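Local coordinates for protein Cyclo(L-leucyl-L-phenylalanyl) synthase (Streptomyces noursei, PDB 3OQV) that catalyses the ATP-independent formation of cyclodipeptides from aminoacyl-tRNAs, making cyclo(L-phenylalanyl-L-leucyl) on the route to the antibacterial albonoursin, at residues A[129-134]-A[186-191]; A[154-159]-A[205-210]. All coordinates share one frame; numbering follows the deposited sequence.

Contact 1: A[129-134]-A[186-191]; sequences RAVRER and FADSPG. With PO4 (phosphate ion), chain D.
Asp188 OD2 and Arg134 NH1 form a salt bridge at 3.0 Å, in which the oxygen lies at the edge of the guanidinium, in its plane. The flat groups are turned 49° apart, and one nitrogen meets one oxygen rather than making a paired, coplanar bridge. A bend at chi3 of the arginine sets one guanidinium face against Ala130 O, offset toward the rim. The other carboxylate oxygen, Asp188 OD1, accepts from Gly191 N at 3.0 Å, approached from well above the carboxylate plane. This Asx motif sits at a kink where the nitrogens of Pro190 and Gly191 make no bond to the preceding turn: proline has no N-H to give, and Gly191 N goes to the aspartate instead. With each oxygen engaged, the rotation of the carboxylate is largely fixed, and the nearby arginine would be expected to favour its ionised form.

Beside the ion pair, Val131 supplies the apolar part. Its CG1, anti to the backbone N (chi1 174°), presses on Asp188 CB at 3.5 Å, while CG2 lies 3.9 Å from Gly191 C. Gly191, without a side chain, lets its backbone come up to the valine, CA to CA 6.6 Å from Val131. On another side of the same helix, Arg132 reaches a phosphate ion through two weak hydrogen bonds; Asp136 pairs with its NE.

The segments 129-134 and 186-191, on helices 126-141 and 169-193, run roughly antiparallel, their axes 9.7 Å apart at 143°. Val131 also touches Pro184 and Val192 of helix 169-193, whose Ser189 and Phe186 turn instead to strand 198-202.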
loop_
_atom_site.group_PDB
_atom_site.type_symbol
_atom_site.label_atom_id
_atom_site.label_comp_id
_atom_site.label_asym_id
_atom_site.label_seq_id
_atom_site.Cartn_x
_atom_site.Cartn_y
_atom_site.Cartn_z
ATOM N N ARG A 129 -14.715 -3.936 3.885
ATOM C CA ARG A 129 -15.032 -4.835 4.993
ATOM C C ARG A 129 -15.314 -6.244 4.469
ATOM O O ARG A 129 -14.812 -7.239 5.000
ATOM C CB ARG A 129 -16.231 -4.297 5.786
ATOM C CG ARG A 129 -15.968 -2.932 6.428
ATOM C CD ARG A 129 -16.899 -2.650 7.605
ATOM N NE ARG A 129 -18.290 -2.968 7.298
ATOM C CZ ARG A 129 -19.211 -2.068 6.973
ATOM N NH1 ARG A 129 -18.898 -0.780 6.920
ATOM N NH2 ARG A 129 -20.448 -2.456 6.706
ATOM N N ALA A 130 -16.090 -6.325 3.397
ATOM C CA ALA A 130 -16.468 -7.630 2.857
ATOM C C ALA A 130 -15.224 -8.417 2.428
ATOM O O ALA A 130 -15.143 -9.635 2.625
ATOM C CB ALA A 130 -17.443 -7.472 1.705
ATOM N N VAL A 131 -14.264 -7.719 1.826
ATOM C CA VAL A 131 -13.047 -8.366 1.378
ATOM C C VAL A 131 -12.202 -8.767 2.575
ATOM O O VAL A 131 -11.624 -9.849 2.602
ATOM C CB VAL A 131 -12.246 -7.475 0.403
ATOM C CG1 VAL A 131 -10.904 -8.129 0.061
ATOM C CG2 VAL A 131 -13.067 -7.223 -0.856
ATOM N N ARG A 132 -12.141 -7.890 3.574
ATOM C CA ARG A 132 -11.326 -8.124 4.753
ATOM C C ARG A 132 -11.767 -9.362 5.537
ATOM O O ARG A 132 -10.935 -10.117 6.024
ATOM C CB ARG A 132 -11.348 -6.881 5.651
ATOM C CG ARG A 132 -10.683 -7.048 7.003
ATOM C CD ARG A 132 -9.186 -6.924 6.912
ATOM N NE ARG A 132 -8.549 -7.138 8.211
ATOM C CZ ARG A 132 -8.059 -6.174 8.985
ATOM N NH1 ARG A 132 -8.125 -4.904 8.604
ATOM N NH2 ARG A 132 -7.473 -6.486 10.131
ATOM N N GLU A 133 -13.072 -9.567 5.653
ATOM C CA GLU A 133 -13.606 -10.839 6.120
ATOM C C GLU A 133 -12.883 -12.011 5.439
ATOM O O GLU A 133 -12.459 -12.968 6.097
ATOM C CB GLU A 133 -15.112 -10.891 5.847
ATOM C CG GLU A 133 -15.875 -11.957 6.628
ATOM C CD GLU A 133 -17.293 -12.172 6.104
ATOM O OE1 GLU A 133 -17.967 -11.177 5.756
ATOM O OE2 GLU A 133 -17.731 -13.342 6.035
ATOM N N ARG A 134 -12.703 -11.904 4.125
ATOM C CA ARG A 134 -12.182 -13.009 3.327
ATOM C C ARG A 134 -10.679 -13.180 3.517
ATOM O O ARG A 134 -10.199 -14.302 3.655
ATOM C CB ARG A 134 -12.486 -12.802 1.842
ATOM C CG ARG A 134 -13.833 -13.334 1.409
ATOM C CD ARG A 134 -14.100 -12.970 -0.039
ATOM N NE ARG A 134 -15.332 -12.200 -0.165
ATOM C CZ ARG A 134 -15.471 -11.108 -0.904
ATOM N NH1 ARG A 134 -14.453 -10.637 -1.620
ATOM N NH2 ARG A 134 -16.647 -10.499 -0.944
ATOM N N PHE A 186 -4.253 -5.869 -1.796
ATOM C CA PHE A 186 -3.371 -6.691 -2.610
ATOM C C PHE A 186 -3.935 -8.054 -3.031
ATOM O O PHE A 186 -3.486 -8.628 -4.016
ATOM C CB PHE A 186 -1.909 -6.732 -2.093
ATOM C CG PHE A 186 -1.727 -7.383 -0.737
ATOM C CD1 PHE A 186 -1.738 -8.762 -0.611
ATOM C CD2 PHE A 186 -1.307 -6.623 0.351
ATOM C CE1 PHE A 186 -1.486 -9.369 0.612
ATOM C CE2 PHE A 186 -1.024 -7.227 1.581
ATOM C CZ PHE A 186 -1.079 -8.600 1.699
ATOM N N ALA A 187 -5.021 -8.479 -2.388
ATOM C CA ALA A 187 -5.667 -9.732 -2.747
ATOM C C ALA A 187 -6.873 -9.525 -3.653
ATOM O O ALA A 187 -7.202 -10.390 -4.468
ATOM C CB ALA A 187 -6.057 -10.512 -1.493
ATOM N N ASP A 188 -7.565 -8.401 -3.493
ATOM C CA ASP A 188 -8.892 -8.284 -4.082
ATOM C C ASP A 188 -9.284 -6.829 -4.298
ATOM O O ASP A 188 -10.363 -6.419 -3.900
ATOM C CB ASP A 188 -9.940 -9.002 -3.215
ATOM C CG ASP A 188 -11.237 -9.306 -3.983
ATOM O OD1 ASP A 188 -11.386 -8.851 -5.140
ATOM O OD2 ASP A 188 -12.132 -9.950 -3.409
ATOM N N SER A 189 -8.450 -6.084 -5.019
ATOM C CA SER A 189 -8.817 -4.737 -5.464
ATOM C C SER A 189 -10.096 -4.660 -6.303
ATOM O O SER A 189 -10.843 -3.684 -6.193
ATOM C CB SER A 189 -7.656 -4.074 -6.214
ATOM O OG SER A 189 -6.803 -3.388 -5.300
ATOM N N PRO A 190 -10.359 -5.682 -7.145
ATOM C CA PRO A 190 -11.635 -5.614 -7.848
ATOM C C PRO A 190 -12.798 -5.464 -6.883
ATOM O O PRO A 190 -13.681 -4.636 -7.114
ATOM C CB PRO A 190 -11.717 -6.955 -8.598
ATOM C CG PRO A 190 -10.277 -7.351 -8.809
ATOM C CD PRO A 190 -9.525 -6.812 -7.594
ATOM N N GLY A 191 -12.787 -6.235 -5.800
ATOM C CA GLY A 191 -13.881 -6.191 -4.838
ATOM C C GLY A 191 -13.850 -4.956 -3.952
ATOM O O GLY A 191 -14.892 -4.406 -3.602
HETATM P P PO4 D . -7.858 -2.744 11.797
HETATM O O1 PO4 D . -6.881 -2.448 10.676
HETATM O O2 PO4 D . -7.463 -4.059 12.430
HETATM O O3 PO4 D . -7.833 -1.636 12.824
HETATM O O4 PO4 D . -9.256 -2.838 11.236
#

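Contact 2: A[154-159]-A[205-210]; sequences RAVVMN and DTPITA
Ala155 and Pro207 bring the two backbones within 5.0 Å, CA to CA, where helix 143-158 meets helix 207-212. So close an approach suits small or compact residues. The methyl of Ala155 points at the other segment and rests between two residues of one helical turn, with its CB 3.8 Å from Pro207 CA and 3.9 Å from Ala210 CB. Beside it, Val156 extends CG2 to Pro207 CB at 3.7 Å, and the proline CG lies only slightly farther from the same methyl. This branch stands anti to the carbonyl carbon, a rotation that puts it on the proline side; the two side chains cross at about a right angle. No hydrogen bond joins the segments.

Each segment secures its own turn. Thr206 O takes both Thr209 N and Thr209 OG1, the hydroxyl at 2.7 Å and in the carbonyl plane, and these two donors three residues on hold the turn at Pro207. Proline fits there because a first-turn residue need not donate an N-H. In the other segment, Asn159 ND2 folds back onto Ala155 O in a weak bond.

Small apolar side chains thus join two helices of the Rossmann fold beside the ligand pocket: Ile208, next to Pro207 but turned away from Ala155, touches the bound dithiane diol. Val156 also packs on Tyr178 and Val179, which probably belong to the substrate-binding site.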
loop_
_atom_site.group_PDB
_atom_site.type_symbol
_atom_site.label_atom_id
_atom_site.label_comp_id
_atom_site.label_asym_id
_atom_site.label_seq_id
_atom_site.Cartn_x
_atom_site.Cartn_y
_atom_site.Cartn_z
ATOM N N ARG A 154 7.842 -9.512 7.452
ATOM C CA ARG A 154 9.272 -9.402 7.675
ATOM C C ARG A 154 9.900 -8.314 6.822
ATOM O O ARG A 154 10.753 -7.566 7.301
ATOM C CB ARG A 154 9.959 -10.749 7.444
ATOM C CG ARG A 154 9.455 -11.823 8.392
ATOM C CD ARG A 154 10.365 -13.040 8.468
ATOM N NE ARG A 154 9.931 -13.898 9.569
ATOM C CZ ARG A 154 10.431 -13.860 10.801
ATOM N NH1 ARG A 154 11.492 -13.111 11.079
ATOM N NH2 ARG A 154 9.912 -14.633 11.742
ATOM N N ALA A 155 9.455 -8.201 5.573
ATOM C CA ALA A 155 9.937 -7.132 4.704
ATOM C C ALA A 155 9.557 -5.757 5.233
ATOM O O ALA A 155 10.373 -4.844 5.218
ATOM C CB ALA A 155 9.443 -7.322 3.260
ATOM N N VAL A 156 8.323 -5.609 5.715
ATOM C CA VAL A 156 7.902 -4.353 6.324
ATOM C C VAL A 156 8.768 -4.030 7.540
ATOM O O VAL A 156 9.254 -2.906 7.688
ATOM C CB VAL A 156 6.421 -4.402 6.774
ATOM C CG1 VAL A 156 6.081 -3.184 7.623
ATOM C CG2 VAL A 156 5.484 -4.516 5.565
ATOM N N VAL A 157 8.948 -5.015 8.415
ATOM C CA VAL A 157 9.712 -4.806 9.635
ATOM C C VAL A 157 11.149 -4.438 9.293
ATOM O O VAL A 157 11.679 -3.434 9.773
ATOM C CB VAL A 157 9.712 -6.067 10.535
ATOM C CG1 VAL A 157 10.755 -5.924 11.629
ATOM C CG2 VAL A 157 8.331 -6.273 11.155
ATOM N N MET A 158 11.765 -5.238 8.430
ATOM C CA MET A 158 13.198 -5.134 8.196
ATOM C C MET A 158 13.521 -3.843 7.460
ATOM O O MET A 158 14.667 -3.405 7.425
ATOM C CB MET A 158 13.710 -6.349 7.418
ATOM C CG MET A 158 13.708 -7.644 8.234
ATOM S SD MET A 158 14.838 -7.616 9.655
ATOM C CE MET A 158 16.042 -6.403 9.099
ATOM N N ASN A 159 12.486 -3.188 6.954
ATOM C CA ASN A 159 12.678 -2.002 6.134
ATOM C C ASN A 159 12.030 -0.763 6.734
ATOM O O ASN A 159 11.940 0.276 6.082
ATOM C CB ASN A 159 12.177 -2.243 4.706
ATOM C CG ASN A 159 12.997 -3.299 3.966
ATOM O OD1 ASN A 159 14.218 -3.176 3.839
ATOM N ND2 ASN A 159 12.329 -4.352 3.496
ATOM N N ASP A 205 11.656 -4.016 -4.790
ATOM C CA ASP A 205 12.335 -3.963 -3.501
ATOM C C ASP A 205 11.393 -3.488 -2.397
ATOM O O ASP A 205 11.836 -3.159 -1.297
ATOM C CB ASP A 205 13.561 -3.039 -3.566
ATOM C CG ASP A 205 14.690 -3.617 -4.412
ATOM O OD1 ASP A 205 14.637 -4.824 -4.734
ATOM O OD2 ASP A 205 15.622 -2.858 -4.773
ATOM N N THR A 206 10.099 -3.435 -2.687
ATOM C CA THR A 206 9.137 -3.074 -1.653
ATOM C C THR A 206 8.479 -4.312 -1.055
ATOM O O THR A 206 8.559 -5.400 -1.634
ATOM C CB THR A 206 8.069 -2.084 -2.178
ATOM O OG1 THR A 206 7.377 -2.660 -3.292
ATOM C CG2 THR A 206 8.729 -0.793 -2.623
ATOM N N PRO A 207 7.853 -4.163 0.125
ATOM C CA PRO A 207 7.372 -5.348 0.827
ATOM C C PRO A 207 6.378 -6.220 0.039
ATOM O O PRO A 207 6.353 -7.433 0.229
ATOM C CB PRO A 207 6.715 -4.762 2.077
ATOM C CG PRO A 207 7.583 -3.560 2.386
ATOM C CD PRO A 207 7.896 -2.979 1.011
ATOM N N ILE A 208 5.542 -5.613 -0.797
ATOM C CA ILE A 208 4.610 -6.394 -1.623
ATOM C C ILE A 208 5.339 -7.421 -2.502
ATOM O O ILE A 208 4.817 -8.509 -2.758
ATOM C CB ILE A 208 3.706 -5.497 -2.493
ATOM C CG1 ILE A 208 2.591 -6.321 -3.153
ATOM C CG2 ILE A 208 4.529 -4.772 -3.549
ATOM C CD1 ILE A 208 1.577 -6.890 -2.182
ATOM N N THR A 209 6.578 -7.117 -2.887
ATOM C CA THR A 209 7.329 -8.040 -3.725
ATOM C C THR A 209 7.730 -9.293 -2.956
ATOM O O THR A 209 7.920 -10.353 -3.552
ATOM C CB THR A 209 8.572 -7.390 -4.362
ATOM O OG1 THR A 209 9.558 -7.155 -3.351
ATOM C CG2 THR A 209 8.200 -6.071 -5.044
ATOM N N ALA A 210 7.759 -9.203 -1.630
ATOM C CA ALA A 210 7.963 -10.393 -0.804
ATOM C C ALA A 210 6.733 -11.299 -0.789
ATOM O O ALA A 210 6.853 -12.518 -0.899
ATOM C CB ALA A 210 8.375 -10.003 0.623
#

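In the fold
Helix 169-193 provides one side of contact 1 and also lies beside contact 2. The contact centres are 21 Å apart, yet Phe186 CB of contact 1 touches Ile208 CD1 of contact 2 at 3.5 Å. Helices 126-141, 143-158 and 169-193 follow one another in the chain, and the segments of the two contacts alternate along it. Contact 2 is the nearer to the pocket: the Pro207 side chain is about 6 Å from the dithiane diol, whose site also includes Ser37, the inferred nucleophile, and Glu182. Contact 1 lies farther out, with the Asp188 side chain about 11 Å from the ligand and about 10 Å from that of Leu200, which is essential for specificity.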